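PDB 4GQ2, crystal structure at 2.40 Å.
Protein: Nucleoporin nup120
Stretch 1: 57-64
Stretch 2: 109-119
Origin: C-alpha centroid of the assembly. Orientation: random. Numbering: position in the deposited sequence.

Stretch 1, residues 57-64: AYDAGVYT
Stretch 2 109-119: SNVMKDGVAFS

Contact between residues 57-64 and 109-119 of nucleoporin nup120, a single chain folded back on itself, buries 439 Å² summed over both sides and rests on side chains: no backbone-to-backbone hydrogen bond joins the stretches. Stretch 1 leaves a loop at Ala-57 and Tyr-58 (phi/psi -108/-5 at Tyr-58) and runs extended to Thr-64, with Ala-60 and Gly-61 almost fully stretched (-169/157 and -171/171). Two points fix the register: CA of Asp-59 lies 5.9 Å from CA of Lys-113, and CA of Tyr-63 lies 6.9 Å from CA of Phe-118, so both chains advance in the same order through the contact.

Stretch 2 enters through Ser-109, which is out of reach, and Asn-110 (-59/129, chi1 m), whose CB sits 3.6 Å from Tyr-58 OH while its OD1 is bonded elsewhere in the structure. At Val-111 (-59/135, chi1 t) the backbone supplies the acceptor: Tyr-58 OH donates to Val-111 O at a short 2.5 Å. Tyr-58 reaches it with chi1 p (54°) and chi2 86°; its CA-to-CB bond points sideways, but the long ring carries the hydroxyl across, with Val-111 O at the ring edge, near its plane. A water also links the two residues, accepting from Val-111 N at 3.1 Å and donating weakly to Tyr-58 OH at 3.4 Å.

Met-112 (-78/151, chi1 p) points away and opens a type II turn that ends at Gly-115. Lys-113 (-55/138) and Asp-114 (62/19) form its corners, and a weak hydrogen bond from Gly-115 N to Met-112 O, 2.7 Å, closes it. Lys-113, exposed, bends at chi2 (94°) and chi4 (74°), with chi1 171° and chi3 168°; its CD packs 3.5 Å from Tyr-58 O, and its NZ makes long salt bridges to Asp-59 OD1 and to Asp-114 OD1, both 3.6 Å. Asp-59 (-155/154, chi1 t, chi2 13°) is buried and points toward the turn. Its OD2 accepts from Asp-114 N at 2.9 Å and 159°, while its OD1 takes a weak bond from Ala-60 N, 2.9 Å. The lysine, within long salt-bridge range of both carboxylates, can ease the like charges of Asp-59 OD2 and Asp-114 OD1, 4.4 Å apart. Gly-115 (-100/20) suits its place because a CB there would clash with Met-112 O.

Val-116 to Ser-119 run as a strand. Val-116 points toward stretch 1 without touching it, Ala-117 away, and buried Phe-118 (-116/151, chi1 m, chi2 72°) toward, meeting partly exposed Tyr-63 (-114/136, chi1 t, chi2 77°). The rings are near parallel, 25° between planes and 5.1 Å between centroids, but slid apart so that they barely overlap. Their flat apolar faces suit CH-pi packing instead: Phe-118 CB is 3.4 Å from the Tyr-63 centroid and 3.3 Å from Tyr-63 CG, and Tyr-63 CB is 4.0 Å from the Phe-118 centroid. The CA-to-CB bond of Ser-119 (-151/154, chi1 t) points away, and its CA lies 3.6 Å from Tyr-63 OH.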

# COMPACT_ATOMS: atom_id res chain seq x y z
N ALA A 57 -7.20 -11.23 23.00
CA ALA A 57 -7.18 -12.60 23.50
C ALA A 57 -6.53 -12.65 24.88
O ALA A 57 -5.65 -11.83 25.18
CB ALA A 57 -6.45 -13.52 22.52
N TYR A 58 -6.97 -13.58 25.73
CA TYR A 58 -6.34 -13.79 27.04
C TYR A 58 -5.53 -15.09 27.08
O TYR A 58 -4.86 -15.38 28.08
CB TYR A 58 -7.35 -13.71 28.19
CG TYR A 58 -8.54 -14.63 28.05
CD1 TYR A 58 -8.49 -15.95 28.48
CD2 TYR A 58 -9.73 -14.16 27.50
CE1 TYR A 58 -9.59 -16.79 28.35
CE2 TYR A 58 -10.84 -14.99 27.38
CZ TYR A 58 -10.76 -16.30 27.80
OH TYR A 58 -11.87 -17.11 27.67
N ASP A 59 -5.61 -15.86 26.00
CA ASP A 59 -4.74 -17.02 25.79
C ASP A 59 -4.63 -17.32 24.30
O ASP A 59 -5.53 -16.98 23.54
CB ASP A 59 -5.25 -18.24 26.56
CG ASP A 59 -4.16 -19.29 26.77
OD1 ASP A 59 -2.97 -18.97 26.55
OD2 ASP A 59 -4.50 -20.43 27.15
N ALA A 60 -3.53 -17.94 23.90
CA ALA A 60 -3.26 -18.20 22.48
C ALA A 60 -2.09 -19.15 22.32
O ALA A 60 -1.24 -19.26 23.21
CB ALA A 60 -2.97 -16.89 21.74
N GLY A 61 -2.04 -19.81 21.16
CA GLY A 61 -0.93 -20.67 20.80
C GLY A 61 -1.03 -21.11 19.35
O GLY A 61 -2.04 -20.84 18.69
N VAL A 62 0.02 -21.75 18.85
CA VAL A 62 -0.06 -22.35 17.53
C VAL A 62 0.35 -23.82 17.60
O VAL A 62 1.33 -24.17 18.26
CB VAL A 62 0.70 -21.57 16.39
CG1 VAL A 62 0.81 -20.08 16.67
CG2 VAL A 62 2.06 -22.16 16.08
N TYR A 63 -0.44 -24.66 16.94
CA TYR A 63 -0.24 -26.09 16.92
C TYR A 63 0.13 -26.54 15.51
O TYR A 63 -0.50 -26.11 14.53
CB TYR A 63 -1.52 -26.80 17.37
CG TYR A 63 -1.44 -28.30 17.28
CD1 TYR A 63 -0.74 -29.04 18.23
CD2 TYR A 63 -2.07 -28.99 16.24
CE1 TYR A 63 -0.67 -30.42 18.15
CE2 TYR A 63 -2.01 -30.38 16.15
CZ TYR A 63 -1.30 -31.08 17.11
OH TYR A 63 -1.23 -32.46 17.04
N THR A 64 1.12 -27.41 15.41
CA THR A 64 1.52 -27.95 14.12
C THR A 64 1.23 -29.46 14.01
O THR A 64 1.68 -30.25 14.85
CB THR A 64 3.00 -27.61 13.79
OG1 THR A 64 3.36 -28.18 12.52
CG2 THR A 64 3.96 -28.10 14.88
N SER A 109 -20.18 -20.48 27.20
CA SER A 109 -19.35 -19.98 28.30
C SER A 109 -17.91 -19.81 27.82
O SER A 109 -17.48 -20.52 26.91
CB SER A 109 -19.41 -20.95 29.47
OG SER A 109 -18.32 -20.77 30.34
N ASN A 110 -17.17 -18.89 28.44
CA ASN A 110 -15.78 -18.61 28.08
C ASN A 110 -14.87 -19.83 28.19
O ASN A 110 -14.86 -20.50 29.22
CB ASN A 110 -15.21 -17.46 28.93
CG ASN A 110 -15.55 -16.08 28.37
OD1 ASN A 110 -15.63 -15.89 27.16
ND2 ASN A 110 -15.72 -15.11 29.26
N VAL A 111 -14.11 -20.11 27.13
CA VAL A 111 -13.06 -21.12 27.21
C VAL A 111 -12.08 -20.68 28.31
O VAL A 111 -11.73 -19.50 28.39
CB VAL A 111 -12.31 -21.29 25.87
CG1 VAL A 111 -11.25 -22.37 25.98
CG2 VAL A 111 -13.28 -21.62 24.75
N MET A 112 -11.68 -21.61 29.16
CA MET A 112 -10.76 -21.28 30.24
C MET A 112 -9.34 -21.16 29.72
O MET A 112 -8.96 -21.80 28.73
CB MET A 112 -10.83 -22.30 31.38
CG MET A 112 -10.18 -23.65 31.09
SD MET A 112 -9.94 -24.62 32.59
CE MET A 112 -8.76 -25.86 32.02
N LYS A 113 -8.56 -20.33 30.40
CA LYS A 113 -7.13 -20.20 30.16
C LYS A 113 -6.50 -21.58 30.29
O LYS A 113 -6.86 -22.37 31.17
CB LYS A 113 -6.55 -19.21 31.18
CG LYS A 113 -5.04 -19.12 31.22
CD LYS A 113 -4.50 -17.99 30.35
CE LYS A 113 -3.02 -17.73 30.64
NZ LYS A 113 -2.14 -18.79 30.06
N ASP A 114 -5.58 -21.90 29.37
CA ASP A 114 -4.98 -23.23 29.29
C ASP A 114 -6.03 -24.29 28.99
O ASP A 114 -5.81 -25.48 29.22
CB ASP A 114 -4.23 -23.58 30.58
CG ASP A 114 -3.24 -22.51 30.98
OD1 ASP A 114 -2.18 -22.41 30.34
OD2 ASP A 114 -3.53 -21.76 31.93
N GLY A 115 -7.18 -23.85 28.47
CA GLY A 115 -8.31 -24.72 28.19
C GLY A 115 -8.47 -25.16 26.75
O GLY A 115 -9.55 -25.60 26.36
N VAL A 116 -7.40 -25.07 25.96
CA VAL A 116 -7.42 -25.50 24.56
C VAL A 116 -6.25 -26.44 24.31
O VAL A 116 -5.10 -26.11 24.59
CB VAL A 116 -7.36 -24.30 23.58
CG1 VAL A 116 -7.44 -24.78 22.14
CG2 VAL A 116 -8.47 -23.29 23.86
N ALA A 117 -6.55 -27.62 23.78
CA ALA A 117 -5.53 -28.62 23.51
C ALA A 117 -5.80 -29.28 22.17
O ALA A 117 -6.95 -29.51 21.80
CB ALA A 117 -5.51 -29.67 24.62
N PHE A 118 -4.73 -29.57 21.44
CA PHE A 118 -4.83 -30.10 20.09
C PHE A 118 -4.27 -31.52 19.99
O PHE A 118 -3.37 -31.90 20.73
CB PHE A 118 -4.05 -29.20 19.13
CG PHE A 118 -4.79 -27.96 18.71
CD1 PHE A 118 -4.97 -26.91 19.60
CD2 PHE A 118 -5.26 -27.83 17.41
CE1 PHE A 118 -5.64 -25.76 19.20
CE2 PHE A 118 -5.92 -26.68 17.01
CZ PHE A 118 -6.12 -25.64 17.91
N SER A 119 -4.82 -32.28 19.05
CA SER A 119 -4.27 -33.59 18.69
C SER A 119 -4.57 -33.91 17.23
O SER A 119 -5.55 -33.42 16.67
CB SER A 119 -4.82 -34.68 19.61
OG SER A 119 -4.05 -35.86 19.50
O HOH W 1 -13.74 -17.89 24.95